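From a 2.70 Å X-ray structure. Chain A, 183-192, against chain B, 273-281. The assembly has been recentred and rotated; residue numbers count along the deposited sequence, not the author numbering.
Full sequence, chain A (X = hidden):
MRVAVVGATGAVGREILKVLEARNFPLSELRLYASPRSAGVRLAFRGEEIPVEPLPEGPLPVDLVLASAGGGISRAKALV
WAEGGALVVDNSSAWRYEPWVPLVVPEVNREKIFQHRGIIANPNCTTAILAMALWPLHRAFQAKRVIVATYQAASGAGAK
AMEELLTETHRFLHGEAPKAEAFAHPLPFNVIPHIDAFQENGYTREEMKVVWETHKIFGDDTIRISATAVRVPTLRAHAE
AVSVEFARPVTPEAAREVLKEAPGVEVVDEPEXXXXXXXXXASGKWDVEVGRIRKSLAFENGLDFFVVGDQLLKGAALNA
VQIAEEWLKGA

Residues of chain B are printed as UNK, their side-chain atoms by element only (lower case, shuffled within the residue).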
ATOM      1  N   PHE A 183     -16.621   1.830   6.817  1.00 25.58           N
ATOM      2  CA  PHE A 183     -15.802   2.169   5.679  1.00 22.78           C
ATOM      3  C   PHE A 183     -16.714   2.172   4.463  1.00 32.74           C
ATOM      4  O   PHE A 183     -17.927   1.946   4.591  1.00 27.18           O
ATOM      5  CB  PHE A 183     -14.695   1.131   5.563  1.00 29.13           C
ATOM      6  CG  PHE A 183     -13.904   0.955   6.841  1.00 29.00           C
ATOM      7  CD1 PHE A 183     -12.972   1.914   7.239  1.00 26.81           C
ATOM      8  CD2 PHE A 183     -14.123  -0.140   7.664  1.00 28.85           C
ATOM      9  CE1 PHE A 183     -12.277   1.786   8.423  1.00 10.24           C
ATOM     10  CE2 PHE A 183     -13.429  -0.280   8.862  1.00 28.59           C
ATOM     11  CZ  PHE A 183     -12.504   0.690   9.240  1.00 28.31           C
ATOM     12  N   ALA A 184     -16.154   2.429   3.286  1.00 32.84           N
ATOM     13  CA  ALA A 184     -16.980   2.453   2.080  1.00 30.92           C
ATOM     14  C   ALA A 184     -17.369   1.030   1.684  1.00 29.05           C
ATOM     15  O   ALA A 184     -18.385   0.803   1.015  1.00 17.01           O
ATOM     16  CB  ALA A 184     -16.215   3.140   0.934  1.00 32.05           C
ATOM     17  N   HIS A 185     -16.544   0.080   2.115  1.00 28.91           N
ATOM     18  CA  HIS A 185     -16.733  -1.333   1.804  1.00 28.80           C
ATOM     19  C   HIS A 185     -16.232  -2.167   2.995  1.00 25.38           C
ATOM     20  O   HIS A 185     -15.891  -1.619   4.040  1.00 19.61           O
ATOM     21  CB  HIS A 185     -15.911  -1.679   0.551  1.00 26.34           C
ATOM     22  CG  HIS A 185     -16.294  -0.899  -0.669  1.00 21.12           C
ATOM     23  ND1 HIS A 185     -17.242  -1.338  -1.569  1.00 19.27           N
ATOM     24  CD2 HIS A 185     -15.847   0.289  -1.144  1.00 26.37           C
ATOM     25  CE1 HIS A 185     -17.360  -0.455  -2.546  1.00 20.62           C
ATOM     26  NE2 HIS A 185     -16.526   0.542  -2.312  1.00 19.58           N
ATOM     27  N   PRO A 186     -16.207  -3.509   2.857  1.00 24.51           N
ATOM     28  CA  PRO A 186     -15.717  -4.322   3.981  1.00 26.40           C
ATOM     29  C   PRO A 186     -14.186  -4.321   3.915  1.00 26.51           C
ATOM     30  O   PRO A 186     -13.619  -4.740   2.913  1.00 26.53           O
ATOM     31  CB  PRO A 186     -16.303  -5.713   3.700  1.00 27.34           C
ATOM     32  CG  PRO A 186     -17.430  -5.454   2.750  1.00 18.89           C
ATOM     33  CD  PRO A 186     -16.900  -4.355   1.875  1.00 19.11           C
ATOM     34  N   LEU A 187     -13.518  -3.844   4.963  1.00 26.60           N
ATOM     35  CA  LEU A 187     -12.057  -3.775   4.947  1.00 21.62           C
ATOM     36  C   LEU A 187     -11.271  -5.013   5.375  1.00 20.84           C
ATOM     37  O   LEU A 187     -10.064  -5.079   5.154  1.00 24.74           O
ATOM     38  CB  LEU A 187     -11.570  -2.570   5.762  1.00 27.69           C
ATOM     39  CG  LEU A 187     -10.048  -2.324   5.751  1.00 26.22           C
ATOM     40  CD1 LEU A 187      -9.577  -1.888   4.367  1.00 19.08           C
ATOM     41  CD2 LEU A 187      -9.709  -1.264   6.770  1.00 25.18           C
ATOM     42  N   PRO A 188     -11.924  -6.010   5.994  1.00 23.99           N
ATOM     43  CA  PRO A 188     -11.104  -7.171   6.373  1.00 26.88           C
ATOM     44  C   PRO A 188     -10.500  -7.861   5.151  1.00 15.25           C
ATOM     45  O   PRO A 188     -11.209  -8.197   4.215  1.00 22.62           O
ATOM     46  CB  PRO A 188     -12.091  -8.054   7.133  1.00 16.44           C
ATOM     47  CG  PRO A 188     -12.972  -7.055   7.789  1.00 29.42           C
ATOM     48  CD  PRO A 188     -13.228  -6.052   6.674  1.00 29.69           C
ATOM     49  N   PHE A 189      -9.182  -8.042   5.165  1.00 19.45           N
ATOM     50  CA  PHE A 189      -8.453  -8.673   4.064  1.00 13.65           C
ATOM     51  C   PHE A 189      -8.694  -7.988   2.734  1.00 12.08           C
ATOM     52  O   PHE A 189      -9.038  -8.615   1.739  1.00  8.76           O
ATOM     53  CB  PHE A 189      -8.832 -10.147   3.993  1.00 15.01           C
ATOM     54  CG  PHE A 189      -8.258 -10.949   5.108  1.00 12.91           C
ATOM     55  CD1 PHE A 189      -6.893 -11.201   5.155  1.00 11.50           C
ATOM     56  CD2 PHE A 189      -9.059 -11.400   6.142  1.00 14.00           C
ATOM     57  CE1 PHE A 189      -6.335 -11.894   6.221  1.00  7.56           C
ATOM     58  CE2 PHE A 189      -8.509 -12.095   7.214  1.00 20.48           C
ATOM     59  CZ  PHE A 189      -7.144 -12.341   7.253  1.00 20.45           C
ATOM     60  N   ASN A 190      -8.486  -6.688   2.702  1.00 12.95           N
ATOM     61  CA  ASN A 190      -8.741  -5.972   1.474  1.00 21.31           C
ATOM     62  C   ASN A 190      -8.207  -4.551   1.544  1.00 30.60           C
ATOM     63  O   ASN A 190      -7.813  -4.080   2.610  1.00 38.43           O
ATOM     64  CB  ASN A 190     -10.247  -5.954   1.250  1.00 20.74           C
ATOM     65  CG  ASN A 190     -10.642  -5.197   0.016  1.00 28.89           C
ATOM     66  OD1 ASN A 190     -10.090  -5.414  -1.056  1.00 22.40           O
ATOM     67  ND2 ASN A 190     -11.619  -4.304   0.155  1.00 34.10           N
ATOM     68  N   VAL A 191      -8.173  -3.855   0.419  1.00 19.68           N
ATOM     69  CA  VAL A 191      -7.720  -2.482   0.481  1.00 20.29           C
ATOM     70  C   VAL A 191      -8.707  -1.648  -0.312  1.00 20.28           C
ATOM     71  O   VAL A 191      -9.245  -2.112  -1.318  1.00 23.44           O
ATOM     72  CB  VAL A 191      -6.245  -2.332  -0.033  1.00 22.32           C
ATOM     73  CG1 VAL A 191      -5.326  -3.144   0.855  1.00  1.00           C
ATOM     74  CG2 VAL A 191      -6.112  -2.759  -1.503  1.00 20.27           C
ATOM     75  N   ILE A 192      -8.957  -0.429   0.158  1.00 15.76           N
ATOM     76  CA  ILE A 192      -9.926   0.478  -0.468  1.00  9.57           C
ATOM     77  C   ILE A 192      -9.180   1.678  -1.009  1.00 12.38           C
ATOM     78  O   ILE A 192      -8.758   2.525  -0.239  1.00 20.76           O
ATOM     79  CB  ILE A 192     -10.960   0.993   0.587  1.00  7.21           C
ATOM     80  CG1 ILE A 192     -11.502  -0.172   1.404  1.00  2.71           C
ATOM     81  CG2 ILE A 192     -12.146   1.645  -0.090  1.00 10.28           C
ATOM     82  CD1 ILE A 192     -11.893   0.210   2.765  1.00 10.67           C
TER
ATOM     83  N   UNK B 273     -19.807   6.404  -7.310  1.00 35.57           N
ATOM     84  CA  UNK B 273     -20.417   5.147  -6.910  1.00 42.59           C
ATOM     85  C   UNK B 273     -19.518   4.284  -6.018  1.00 41.25           C
ATOM     86  O   UNK B 273     -19.855   3.139  -5.715  1.00 46.98           O
ATOM     87  c   UNK B 273     -20.828   4.370  -8.155  1.00 38.74           C
ATOM     88  N   UNK B 274     -18.391   4.830  -5.571  1.00 35.79           N
ATOM     89  CA  UNK B 274     -17.488   4.043  -4.739  1.00 32.13           C
ATOM     90  C   UNK B 274     -17.202   2.784  -5.545  1.00 23.67           C
ATOM     91  O   UNK B 274     -17.358   1.666  -5.071  1.00 33.80           O
ATOM     92  n   UNK B 274     -19.571   6.795  -0.793  1.00 39.62           N
ATOM     93  c   UNK B 274     -18.157   3.683  -3.407  1.00 37.66           C
ATOM     94  c   UNK B 274     -19.909   5.340  -0.549  1.00 38.56           C
ATOM     95  c   UNK B 274     -18.309   4.863  -2.435  1.00 35.26           C
ATOM     96  c   UNK B 274     -18.823   4.402  -1.065  1.00 29.31           C
ATOM     97  N   UNK B 275     -16.789   3.002  -6.783  1.00 20.10           N
ATOM     98  CA  UNK B 275     -16.499   1.948  -7.724  1.00 11.31           C
ATOM     99  C   UNK B 275     -15.039   2.059  -8.174  1.00 14.37           C
ATOM    100  O   UNK B 275     -14.709   2.932  -8.953  1.00 19.07           O
ATOM    101  c   UNK B 275     -17.453   2.116  -8.911  1.00 15.10           C
ATOM    102  n   UNK B 275     -19.732   1.523 -10.800  1.00 19.85           N
ATOM    103  n   UNK B 275     -21.961   1.893 -11.259  1.00 29.95           N
ATOM    104  c   UNK B 275     -20.709   1.756 -11.681  1.00 34.00           C
ATOM    105  n   UNK B 275     -20.444   1.861 -12.981  1.00 26.86           N
ATOM    106  c   UNK B 275     -18.318   1.366 -11.142  1.00 19.64           C
ATOM    107  c   UNK B 275     -17.451   1.012  -9.930  1.00 24.82           C
ATOM    108  N   UNK B 276     -14.173   1.183  -7.661  1.00 13.86           N
ATOM    109  CA  UNK B 276     -12.740   1.131  -8.007  1.00 16.40           C
ATOM    110  C   UNK B 276     -12.290  -0.288  -7.658  1.00 17.93           C
ATOM    111  O   UNK B 276     -12.990  -0.973  -6.925  1.00 20.73           O
ATOM    112  c   UNK B 276     -12.614   2.440  -5.894  1.00 14.13           C
ATOM    113  c   UNK B 276     -13.441   1.667  -3.771  1.00 10.87           C
ATOM    114  c   UNK B 276     -12.697   1.465  -4.904  1.00 15.59           C
ATOM    115  c   UNK B 276     -11.942   2.153  -7.191  1.00  9.07           C
ATOM    116  c   UNK B 276     -14.033   3.848  -4.567  1.00 19.25           C
ATOM    117  c   UNK B 276     -13.284   3.633  -5.702  1.00  7.88           C
ATOM    118  c   UNK B 276     -14.112   2.861  -3.611  1.00 14.66           C
ATOM    119  o   UNK B 276     -14.897   3.063  -2.516  1.00 23.87           O
ATOM    120  N   UNK B 277     -11.122  -0.743  -8.171  1.00 22.94           N
ATOM    121  CA  UNK B 277     -10.604  -2.091  -7.902  1.00 15.79           C
ATOM    122  C   UNK B 277     -10.444  -2.402  -6.399  1.00 17.29           C
ATOM    123  O   UNK B 277     -10.170  -1.523  -5.585  1.00 11.22           O
ATOM    124  c   UNK B 277     -10.117   0.048  -8.911  1.00 22.67           C
ATOM    125  c   UNK B 277      -9.254  -2.100  -8.631  1.00 14.22           C
ATOM    126  c   UNK B 277      -9.377  -1.028  -9.666  1.00 12.83           C
ATOM    127  N   UNK B 278     -10.628  -3.667  -6.048  1.00 19.34           N
ATOM    128  CA  UNK B 278     -10.500  -4.125  -4.671  1.00 20.64           C
ATOM    129  C   UNK B 278     -10.148  -5.613  -4.670  1.00 14.70           C
ATOM    130  O   UNK B 278     -10.759  -6.412  -5.374  1.00 10.50           O
ATOM    131  s   UNK B 278     -13.263  -2.087  -2.303  1.00 17.83           S
ATOM    132  c   UNK B 278     -12.296  -2.472  -3.794  1.00 30.51           C
ATOM    133  c   UNK B 278     -11.809  -3.917  -3.887  1.00 27.54           C
ATOM    134  c   UNK B 278     -14.737  -2.822  -2.695  1.00 18.37           C
ATOM    135  N   UNK B 279      -9.121  -5.990  -3.909  1.00 19.93           N
ATOM    136  CA  UNK B 279      -8.702  -7.391  -3.819  1.00 14.41           C
ATOM    137  C   UNK B 279      -9.943  -8.258  -3.706  1.00 23.72           C
ATOM    138  O   UNK B 279     -10.118  -9.237  -4.436  1.00 25.99           O
ATOM    139  c   UNK B 279      -7.124  -6.029  -2.684  1.00 19.53           C
ATOM    140  c   UNK B 279      -8.123  -5.082  -3.310  1.00 12.59           C
ATOM    141  c   UNK B 279      -7.875  -7.390  -2.554  1.00 23.42           C
ATOM    142  N   UNK B 280     -10.817  -7.859  -2.785  1.00 34.86           N
ATOM    143  CA  UNK B 280     -12.077  -8.548  -2.541  1.00 32.00           C
ATOM    144  C   UNK B 280     -12.835  -8.736  -3.836  1.00 30.26           C
ATOM    145  O   UNK B 280     -13.152  -9.855  -4.222  1.00 33.16           O
ATOM    146  c   UNK B 280     -15.019  -9.164  -1.428  1.00 21.41           C
ATOM    147  c   UNK B 280     -14.490  -7.757  -1.605  1.00 33.25           C
ATOM    148  c   UNK B 280     -15.033  -6.840  -0.531  1.00  9.82           C
ATOM    149  c   UNK B 280     -12.941  -7.740  -1.557  1.00 35.95           C
ATOM    150  N   UNK B 281     -13.121  -7.632  -4.508  1.00 34.21           N
ATOM    151  CA  UNK B 281     -13.873  -7.699  -5.748  1.00 37.62           C
ATOM    152  C   UNK B 281     -12.989  -7.803  -6.975  1.00 43.51           C
ATOM    153  O   UNK B 281     -13.142  -7.028  -7.927  1.00 46.74           O
ATOM    154  o   UNK B 281     -15.559  -6.599  -7.108  1.00 34.14           O
ATOM    155  c   UNK B 281     -14.810  -6.477  -5.895  1.00 40.63           C
ATOM    156  c   UNK B 281     -14.001  -5.172  -5.914  1.00 46.05           C
TER

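Position 273 of chain B carries a single side-chain carbon that makes no contact with the chain A stretch; one carbon and nothing beyond it is alanine, B:Ala273.

At position 274 four carbons run in a row and end in a nitrogen, and a carbon of this chain packs against CB of A:Ala184; such an unbranched chain can only be lysine. The CA-to-CB bond of B:Lys274 points toward chain A, and its CD lies 3.5 Å from CB of A:Ala184, but the end of the side chain leads away, so the aliphatic part makes the contact. The backbone takes part as well: NE2 of A:His185 gives a weak hydrogen bond to O of B:Lys274 at 3.1 Å.

Position 275 has three carbons, a nitrogen, and then a carbon bearing two more nitrogens. This guanidinium group identifies arginine; the CA-to-CB bond of B:Arg275 points away from the chain A stretch, and the side chain makes no contact with it.

Position 276 shows one carbon followed by a six-carbon ring bearing an oxygen, and the oxygen lies 3.0 Å from NE2 of A:His185. The ring and its hydroxyl make it tyrosine. NE2 of A:His185 donates a weak hydrogen bond to OH of B:Tyr276 over that distance. The two rings meet rim to rim, with centroids 5.4 Å apart and planes at 81°, while CE1 of B:Tyr276 packs 3.9 Å from CG2 of A:Ile192.

At position 277 three carbons close a ring onto the backbone nitrogen, the mark of proline. The ring of B:Pro277 makes no contact with the chain A stretch.

Position 278 has two carbons, a sulfur and a final carbon in an unbranched line, and the sulfur and last carbon lie over one face of the A:His185 ring; the residue is methionine. In B:Met278, CE sits 3.3 Å from the centroid of the A:His185 ring and SD 3.9 Å from it, both close to the ring normal. SD also accepts a weak hydrogen bond from ND2 of A:Asn190 at 3.7 Å.

Position 279 again has three carbons closed onto its nitrogen, and a ring carbon lies 3.6 Å from CG2 of A:Val191; it is proline. That carbon, CD of B:Pro279, is also 3.0 Å from OD1 of A:Asn190. The nitrogen has no hydrogen to offer that oxygen.

Position 280 has four carbons forked at the second, and a branch carbon lies 3.9 Å from CD of A:Pro186; this is leucine. The branch carbon is CD2 of B:Leu280, and the backbone N donates to OD1 of A:Asn190 at 3.1 Å with an almost straight angle of 178°.

Position 281 has one carbon carrying an oxygen and a carbon, so it is threonine; B:Thr281 does not reach the chain A stretch.

Two polar side chains of chain A organise the contact. A:His185 is held at its edge by two weak hydrogen bonds from NE2 and covered on one face by B:Met278. A:Asn190 receives the well-aligned bond from B:Leu280 through OD1, while ND2 makes two weak hydrogen bonds, to SD of B:Met278 and to the backbone O of A:Pro186. Apolar contacts from A:Pro186, A:Val191 and A:Ile192 complete the packing.

Chain B (273-281) AKRYPMPLT
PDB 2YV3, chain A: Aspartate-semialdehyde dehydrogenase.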